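Local coordinates for type IV pilus assembly protein PilC (Thermus thermophilus, PDB 2WHN) that probably serves as an essential inner-membrane component of the type IV pilus machinery that controls both assembly and disassembly of the pilus, at residues L15-R20 and A100-E104; F48-L52 and H72-S76. All blocks are in the same frame, centred on the assembly; numbering follows the deposited sequence.

Both contacts lie in the N-terminal domain of PilC, an all-helical unit of the GSP F family. Interaction 1 joins helix 12-28 to helix 92-109, the first and last helices of the domain. Interaction 2 is nested between them along the chain and sets helix 46-60 against the loop that leads into helix 77-89. Their centres are about 13 Å apart, and they meet through helix 12-28. Phe18 CB lies 3.5 Å from Phe48 CE2, and Leu15 CD1 lies 3.6 Å from Phe75 CE2. Leu15 and Phe18 thus pack on interaction 2, while Ala16, Ser19 and Arg20 meet helix 92-109. Helix 12-28 lies between that helix and interaction 2.

Interaction 1 of 2, residues L15-R20 and A100-E104; sequences LAIFSR and ASFLE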
ATOM      1  N   LEU A  15      -7.640   0.786  -0.520  1.00 30.17           N
ATOM      2  CA  LEU A  15      -6.419   1.420  -0.037  1.00 29.30           C
ATOM      3  C   LEU A  15      -6.386   1.523   1.486  1.00 28.31           C
ATOM      4  O   LEU A  15      -5.340   1.324   2.106  1.00 29.21           O
ATOM      5  CB  LEU A  15      -6.231   2.801  -0.672  1.00 29.23           C
ATOM      6  CG  LEU A  15      -4.935   3.515  -0.276  1.00 29.04           C
ATOM      7  CD1 LEU A  15      -3.717   2.696  -0.710  1.00 29.07           C
ATOM      8  CD2 LEU A  15      -4.882   4.906  -0.877  1.00 32.36           C
ATOM      9  N   ALA A  16      -7.530   1.834   2.087  1.00 27.24           N
ATOM     10  CA  ALA A  16      -7.633   1.898   3.543  1.00 26.72           C
ATOM     11  C   ALA A  16      -7.335   0.547   4.190  1.00 26.67           C
ATOM     12  O   ALA A  16      -6.600   0.469   5.173  1.00 26.03           O
ATOM     13  CB  ALA A  16      -9.007   2.398   3.961  1.00 26.12           C
ATOM     14  N   ILE A  17      -7.925  -0.512   3.643  1.00 26.71           N
ATOM     15  CA  ILE A  17      -7.700  -1.864   4.148  1.00 26.94           C
ATOM     16  C   ILE A  17      -6.230  -2.259   4.028  1.00 27.17           C
ATOM     17  O   ILE A  17      -5.592  -2.633   5.018  1.00 26.91           O
ATOM     18  CB  ILE A  17      -8.597  -2.889   3.416  1.00 27.12           C
ATOM     19  CG1 ILE A  17     -10.063  -2.640   3.764  1.00 27.90           C
ATOM     20  CG2 ILE A  17      -8.201  -4.316   3.778  1.00 26.88           C
ATOM     21  CD1 ILE A  17     -11.032  -3.527   3.013  1.00 31.67           C
ATOM     22  N   PHE A  18      -5.675  -2.104   2.829  1.00 26.66           N
ATOM     23  CA  PHE A  18      -4.250  -2.349   2.614  1.00 25.72           C
ATOM     24  C   PHE A  18      -3.383  -1.636   3.648  1.00 25.73           C
ATOM     25  O   PHE A  18      -2.467  -2.230   4.220  1.00 25.49           O
ATOM     26  CB  PHE A  18      -3.825  -1.905   1.217  1.00 25.35           C
ATOM     27  CG  PHE A  18      -2.332  -1.779   1.054  1.00 25.79           C
ATOM     28  CD1 PHE A  18      -1.542  -2.903   0.908  1.00 26.65           C
ATOM     29  CD2 PHE A  18      -1.724  -0.537   1.058  1.00 25.01           C
ATOM     30  CE1 PHE A  18      -0.169  -2.793   0.766  1.00 29.40           C
ATOM     31  CE2 PHE A  18      -0.356  -0.418   0.907  1.00 29.40           C
ATOM     32  CZ  PHE A  18       0.426  -1.546   0.770  1.00 27.56           C
ATOM     33  N   SER A  19      -3.635  -0.342   3.831  1.00 25.63           N
ATOM     34  CA  SER A  19      -2.820   0.496   4.707  1.00 24.54           C
ATOM     35  C   SER A  19      -2.915   0.046   6.165  1.00 24.30           C
ATOM     36  O   SER A  19      -1.917   0.025   6.879  1.00 23.78           O
ATOM     37  CB  SER A  19      -3.233   1.970   4.585  1.00 25.23           C
ATOM     38  OG  SER A  19      -3.048   2.455   3.264  1.00 26.79           O
ATOM     39  N   ARG A  20      -4.126  -0.286   6.606  1.00 24.08           N
ATOM     40  CA  ARG A  20      -4.332  -0.827   7.947  1.00 23.45           C
ATOM     41  C   ARG A  20      -3.613  -2.169   8.151  1.00 23.66           C
ATOM     42  O   ARG A  20      -2.932  -2.378   9.159  1.00 22.79           O
ATOM     43  CB  ARG A  20      -5.827  -0.972   8.242  1.00 23.25           C
ATOM     44  CG  ARG A  20      -6.126  -1.495   9.641  1.00 23.64           C
ATOM     45  CD  ARG A  20      -5.332  -0.716  10.685  1.00 23.79           C
ATOM     46  NE  ARG A  20      -5.806   0.661  10.795  1.00 24.38           N
ATOM     47  CZ  ARG A  20      -5.147   1.636  11.416  1.00 25.42           C
ATOM     48  NH1 ARG A  20      -3.974   1.392  11.992  1.00 18.22           N
ATOM     49  NH2 ARG A  20      -5.667   2.857  11.464  1.00 23.23           N
ATOM     50  N   ALA A 100      -3.278   5.066   7.498  1.00 31.93           N
ATOM     51  CA  ALA A 100      -4.447   4.188   7.549  1.00 32.07           C
ATOM     52  C   ALA A 100      -5.612   4.839   8.293  1.00 32.22           C
ATOM     53  O   ALA A 100      -6.762   4.756   7.862  1.00 32.12           O
ATOM     54  CB  ALA A 100      -4.086   2.853   8.188  1.00 31.14           C
ATOM     55  N   SER A 101      -5.310   5.484   9.414  1.00 32.37           N
ATOM     56  CA  SER A 101      -6.336   6.157  10.211  1.00 32.89           C
ATOM     57  C   SER A 101      -6.949   7.319   9.439  1.00 32.96           C
ATOM     58  O   SER A 101      -8.157   7.548   9.492  1.00 31.90           O
ATOM     59  CB  SER A 101      -5.741   6.674  11.520  1.00 32.53           C
ATOM     60  OG  SER A 101      -5.270   5.603  12.317  1.00 34.01           O
ATOM     61  N   PHE A 102      -6.089   8.096   8.791  1.00 33.02           N
ATOM     62  CA  PHE A 102      -6.526   9.155   7.901  1.00 33.07           C
ATOM     63  C   PHE A 102      -7.500   8.624   6.850  1.00 32.96           C
ATOM     64  O   PHE A 102      -8.547   9.227   6.595  1.00 33.35           O
ATOM     65  CB  PHE A 102      -5.318   9.795   7.220  1.00 33.22           C
ATOM     66  CG  PHE A 102      -5.675  10.887   6.260  1.00 35.12           C
ATOM     67  CD1 PHE A 102      -5.892  12.179   6.711  1.00 35.47           C
ATOM     68  CD2 PHE A 102      -5.820  10.619   4.910  1.00 35.84           C
ATOM     69  CE1 PHE A 102      -6.240  13.186   5.830  1.00 36.01           C
ATOM     70  CE2 PHE A 102      -6.163  11.623   4.022  1.00 35.83           C
ATOM     71  CZ  PHE A 102      -6.380  12.906   4.483  1.00 36.22           C
ATOM     72  N   LEU A 103      -7.156   7.490   6.247  1.00 31.60           N
ATOM     73  CA  LEU A 103      -7.933   6.951   5.135  1.00 30.81           C
ATOM     74  C   LEU A 103      -9.247   6.349   5.620  1.00 31.05           C
ATOM     75  O   LEU A 103     -10.299   6.544   5.000  1.00 30.69           O
ATOM     76  CB  LEU A 103      -7.120   5.910   4.370  1.00 30.46           C
ATOM     77  CG  LEU A 103      -5.986   6.474   3.514  1.00 30.50           C
ATOM     78  CD1 LEU A 103      -5.027   5.375   3.064  1.00 30.42           C
ATOM     79  CD2 LEU A 103      -6.549   7.231   2.318  1.00 30.93           C
ATOM     80  N   GLU A 104      -9.191   5.667   6.760  1.00 30.57           N
ATOM     81  CA  GLU A 104     -10.385   5.098   7.370  1.00 31.82           C
ATOM     82  C   GLU A 104     -11.420   6.175   7.668  1.00 31.97           C
ATOM     83  O   GLU A 104     -12.615   5.952   7.519  1.00 31.74           O
ATOM     84  CB  GLU A 104     -10.029   4.351   8.655  1.00 31.44           C
ATOM     85  CG  GLU A 104      -9.615   2.913   8.437  1.00 32.08           C
ATOM     86  CD  GLU A 104      -8.681   2.419   9.519  1.00 35.05           C
ATOM     87  OE1 GLU A 104      -8.414   3.189  10.469  1.00 36.04           O
ATOM     88  OE2 GLU A 104      -8.235   1.255   9.433  1.00 34.67           O
TER
HETATM   89  O   HOH W   1      -8.899  -0.307   7.450  1.00 31.05           O
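Ala16 and Ser19 face Leu103 and Ala100 where two helices pack roughly antiparallel, at 154°, with the axes 8.6 Å apart. Small residues bring the backbones together: Ser19 CA and Ala100 CA are 4.9 Å apart. The CB of Ala16 meets the CB of Leu103 at 4.0 Å. The CD1 branch of Leu103 reaches further, to CG of Leu15 and to OG of Ser19. That hydroxyl gives its proton to Leu15 O, the carbonyl one turn back, and also bonds to Tyr79 OH on helix 77-89. Leu15 O accepts Ser19 N as well, from the opposite face of its carbonyl plane.

Arg20 closes one side of the contact. Its CG lies anti to the backbone N (chi1 -178°), and bends at chi2 and chi3 turn the guanidinium over Ala100. The methyl of Ala100 sits under the centre of one guanidinium face, with CB 3.6 Å from CZ. The edge carries the polar bonds. Arg20 NE meets Glu104 OE2 at 2.8 Å, almost straight at 174°. Arg20 NH2 meets Glu104 OE1 at 2.9 Å. Both oxygens are met on the syn side, by donors somewhat out of the carboxylate plane. NH2 also donates to Ser101 OG, at 2.9 Å, through a more bent bond. The remaining nitrogen, NH1, forms a salt bridge with Asp97. A water donates to Glu104 OE2 and, weakly, to Ala16 O.

Three side chains thus fix the rotation of the guanidinium. Its charge would be expected to favour the ionised form of Glu104, and the ion pairs join the helices beside their apolar seam.

Interaction 2 of 2, residues F48-L52 and H72-S76; sequences FREIL and HKIFS
The CG2 methyl of Ile51 sits over one face of the His72 ring, and the two side chains run past each other in opposite directions. This is a CH-pi contact. CG2 stands 3.6 Å from the centroid of the His72 ring and 14° off the ring normal. In Ile51, CG1 lies anti to the carbonyl carbon (chi1 -65°), which turns CG2 anti to the backbone N and onto the ring. The same CG2 also approaches the edge of the Phe75 ring, 4.3 Å from CE1.

The side chains of Phe48 and Phe75 cross at about a right angle. Phe48 CE1 is 3.8 Å from Phe75 CZ, which lies at the edge of the Phe48 ring, near its plane. One face of Phe48 is covered by Leu52 CD1 from the next turn of the same helix. CG2 of Ile74 lies over one face of the Phe75 ring, offset toward the rim, and touches Phe48 CE1 at 4.1 Å.

A type I turn presents His72, Ile74 and Phe75 to the helix, and Phe75 N bonds back to His72 O. Beyond the contact, the Phe75 ring meets that of Tyr79, and Ile74 touches Pro10. Ser76 then N-caps helix 77-89 through a bond from Tyr79 N to its OG. The arrangement is a turn and N-cap between helices of an all-helical domain. Phe75 reaches the buried interior, while His72 and Ile51 lie toward the surface.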
ATOM      1  N   PHE A  48      -5.742  -4.417  -7.657  1.00 33.52           N
ATOM      2  CA  PHE A  48      -4.871  -4.044  -6.549  1.00 33.58           C
ATOM      3  C   PHE A  48      -3.913  -5.177  -6.210  1.00 33.88           C
ATOM      4  O   PHE A  48      -2.743  -4.936  -5.911  1.00 34.00           O
ATOM      5  CB  PHE A  48      -5.679  -3.641  -5.316  1.00 33.23           C
ATOM      6  CG  PHE A  48      -4.924  -2.751  -4.363  1.00 31.92           C
ATOM      7  CD1 PHE A  48      -3.815  -2.036  -4.792  1.00 29.67           C
ATOM      8  CD2 PHE A  48      -5.351  -2.593  -3.057  1.00 27.92           C
ATOM      9  CE1 PHE A  48      -3.122  -1.209  -3.919  1.00 31.11           C
ATOM     10  CE2 PHE A  48      -4.679  -1.746  -2.187  1.00 29.65           C
ATOM     11  CZ  PHE A  48      -3.564  -1.059  -2.614  1.00 29.10           C
ATOM     12  N   ARG A  49      -4.406  -6.412  -6.299  1.00 34.31           N
ATOM     13  CA  ARG A  49      -3.575  -7.595  -6.089  1.00 34.55           C
ATOM     14  C   ARG A  49      -2.425  -7.635  -7.087  1.00 34.69           C
ATOM     15  O   ARG A  49      -1.286  -7.927  -6.723  1.00 34.82           O
ATOM     16  CB  ARG A  49      -4.405  -8.875  -6.217  1.00 35.02           C
ATOM     17  CG  ARG A  49      -4.994  -9.376  -4.914  1.00 36.77           C
ATOM     18  CD  ARG A  49      -4.980 -10.896  -4.840  1.00 37.13           C
ATOM     19  NE  ARG A  49      -5.618 -11.514  -6.000  1.00 38.19           N
ATOM     20  CZ  ARG A  49      -6.904 -11.378  -6.313  1.00 38.09           C
ATOM     21  NH1 ARG A  49      -7.701 -10.628  -5.563  1.00 36.54           N
ATOM     22  NH2 ARG A  49      -7.390 -11.984  -7.386  1.00 37.62           N
ATOM     23  N   GLU A  50      -2.735  -7.379  -8.353  1.00 34.21           N
ATOM     24  CA  GLU A  50      -1.709  -7.339  -9.383  1.00 34.81           C
ATOM     25  C   GLU A  50      -0.718  -6.217  -9.097  1.00 34.31           C
ATOM     26  O   GLU A  50       0.488  -6.387  -9.257  1.00 33.52           O
ATOM     27  CB  GLU A  50      -2.341  -7.164 -10.765  1.00 34.85           C
ATOM     28  CG  GLU A  50      -3.056  -8.408 -11.274  1.00 37.65           C
ATOM     29  CD  GLU A  50      -2.189  -9.233 -12.203  1.00 42.94           C
ATOM     30  OE1 GLU A  50      -0.951  -9.063 -12.165  1.00 46.04           O
ATOM     31  OE2 GLU A  50      -2.742 -10.031 -12.994  1.00 45.71           O
ATOM     32  N   ILE A  51      -1.236  -5.082  -8.637  1.00 34.35           N
ATOM     33  CA  ILE A  51      -0.402  -3.945  -8.267  1.00 34.35           C
ATOM     34  C   ILE A  51       0.568  -4.331  -7.159  1.00 34.35           C
ATOM     35  O   ILE A  51       1.754  -3.999  -7.204  1.00 34.00           O
ATOM     36  CB  ILE A  51      -1.260  -2.770  -7.755  1.00 34.72           C
ATOM     37  CG1 ILE A  51      -2.146  -2.217  -8.875  1.00 35.78           C
ATOM     38  CG2 ILE A  51      -0.380  -1.684  -7.172  1.00 33.61           C
ATOM     39  CD1 ILE A  51      -1.395  -1.406  -9.891  1.00 36.95           C
ATOM     40  N   LEU A  52       0.042  -4.999  -6.139  1.00 34.50           N
ATOM     41  CA  LEU A  52       0.821  -5.291  -4.943  1.00 34.70           C
ATOM     42  C   LEU A  52       1.856  -6.379  -5.198  1.00 34.85           C
ATOM     43  O   LEU A  52       2.945  -6.347  -4.629  1.00 35.53           O
ATOM     44  CB  LEU A  52      -0.093  -5.676  -3.783  1.00 33.75           C
ATOM     45  CG  LEU A  52      -1.011  -4.545  -3.315  1.00 32.49           C
ATOM     46  CD1 LEU A  52      -1.959  -5.041  -2.238  1.00 30.34           C
ATOM     47  CD2 LEU A  52      -0.184  -3.358  -2.817  1.00 30.87           C
ATOM     48  N   HIS A  72       2.373   3.539  -9.242  1.00 31.91           N
ATOM     49  CA  HIS A  72       0.952   3.211  -9.276  1.00 31.98           C
ATOM     50  C   HIS A  72       0.073   4.357  -8.783  1.00 31.91           C
ATOM     51  O   HIS A  72       0.277   4.887  -7.689  1.00 31.15           O
ATOM     52  CB  HIS A  72       0.684   1.934  -8.477  1.00 31.55           C
ATOM     53  CG  HIS A  72       1.515   0.766  -8.914  1.00 31.82           C
ATOM     54  ND1 HIS A  72       1.179  -0.023  -9.993  1.00 30.11           N
ATOM     55  CD2 HIS A  72       2.673   0.262  -8.425  1.00 30.81           C
ATOM     56  CE1 HIS A  72       2.094  -0.963 -10.151  1.00 31.64           C
ATOM     57  NE2 HIS A  72       3.014  -0.811  -9.215  1.00 32.92           N
ATOM     58  N   LYS A  73      -0.932   4.701  -9.583  1.00 31.70           N
ATOM     59  CA  LYS A  73      -1.707   5.922  -9.383  1.00 32.09           C
ATOM     60  C   LYS A  73      -2.421   5.941  -8.036  1.00 32.04           C
ATOM     61  O   LYS A  73      -2.636   7.005  -7.454  1.00 31.67           O
ATOM     62  CB  LYS A  73      -2.726   6.101 -10.513  1.00 32.13           C
ATOM     63  CG  LYS A  73      -2.104   6.344 -11.881  1.00 34.51           C
ATOM     64  CD  LYS A  73      -2.924   5.700 -13.003  1.00 36.90           C
ATOM     65  CE  LYS A  73      -4.424   5.829 -12.759  1.00 37.30           C
ATOM     66  NZ  LYS A  73      -4.924   7.203 -13.034  1.00 38.20           N
ATOM     67  N   ILE A  74      -2.812   4.769  -7.552  1.00 31.89           N
ATOM     68  CA  ILE A  74      -3.591   4.681  -6.318  1.00 32.34           C
ATOM     69  C   ILE A  74      -2.873   5.309  -5.115  1.00 32.55           C
ATOM     70  O   ILE A  74      -3.510   5.706  -4.138  1.00 32.85           O
ATOM     71  CB  ILE A  74      -3.984   3.223  -6.001  1.00 32.24           C
ATOM     72  CG1 ILE A  74      -4.816   3.156  -4.719  1.00 32.62           C
ATOM     73  CG2 ILE A  74      -2.742   2.344  -5.894  1.00 33.08           C
ATOM     74  CD1 ILE A  74      -6.136   3.907  -4.804  1.00 32.99           C
ATOM     75  N   PHE A  75      -1.552   5.418  -5.193  1.00 32.80           N
ATOM     76  CA  PHE A  75      -0.782   6.032  -4.112  1.00 33.26           C
ATOM     77  C   PHE A  75      -0.472   7.498  -4.422  1.00 33.47           C
ATOM     78  O   PHE A  75       0.224   7.801  -5.389  1.00 33.92           O
ATOM     79  CB  PHE A  75       0.508   5.239  -3.855  1.00 33.78           C
ATOM     80  CG  PHE A  75       0.273   3.781  -3.550  1.00 33.66           C
ATOM     81  CD1 PHE A  75       0.495   2.810  -4.517  1.00 33.64           C
ATOM     82  CD2 PHE A  75      -0.225   3.386  -2.315  1.00 31.17           C
ATOM     83  CE1 PHE A  75       0.239   1.468  -4.255  1.00 31.31           C
ATOM     84  CE2 PHE A  75      -0.469   2.047  -2.048  1.00 32.28           C
ATOM     85  CZ  PHE A  75      -0.251   1.089  -3.025  1.00 29.29           C
ATOM     86  N   SER A  76      -1.031   8.406  -3.626  1.00 33.37           N
ATOM     87  CA  SER A  76      -0.870   9.842  -3.854  1.00 33.15           C
ATOM     88  C   SER A  76       0.557  10.314  -3.568  1.00 33.42           C
ATOM     89  O   SER A  76       1.328   9.627  -2.897  1.00 33.22           O
ATOM     90  CB  SER A  76      -1.853  10.628  -2.989  1.00 32.75           C
ATOM     91  OG  SER A  76      -1.456  10.605  -1.628  1.00 31.89           O
TER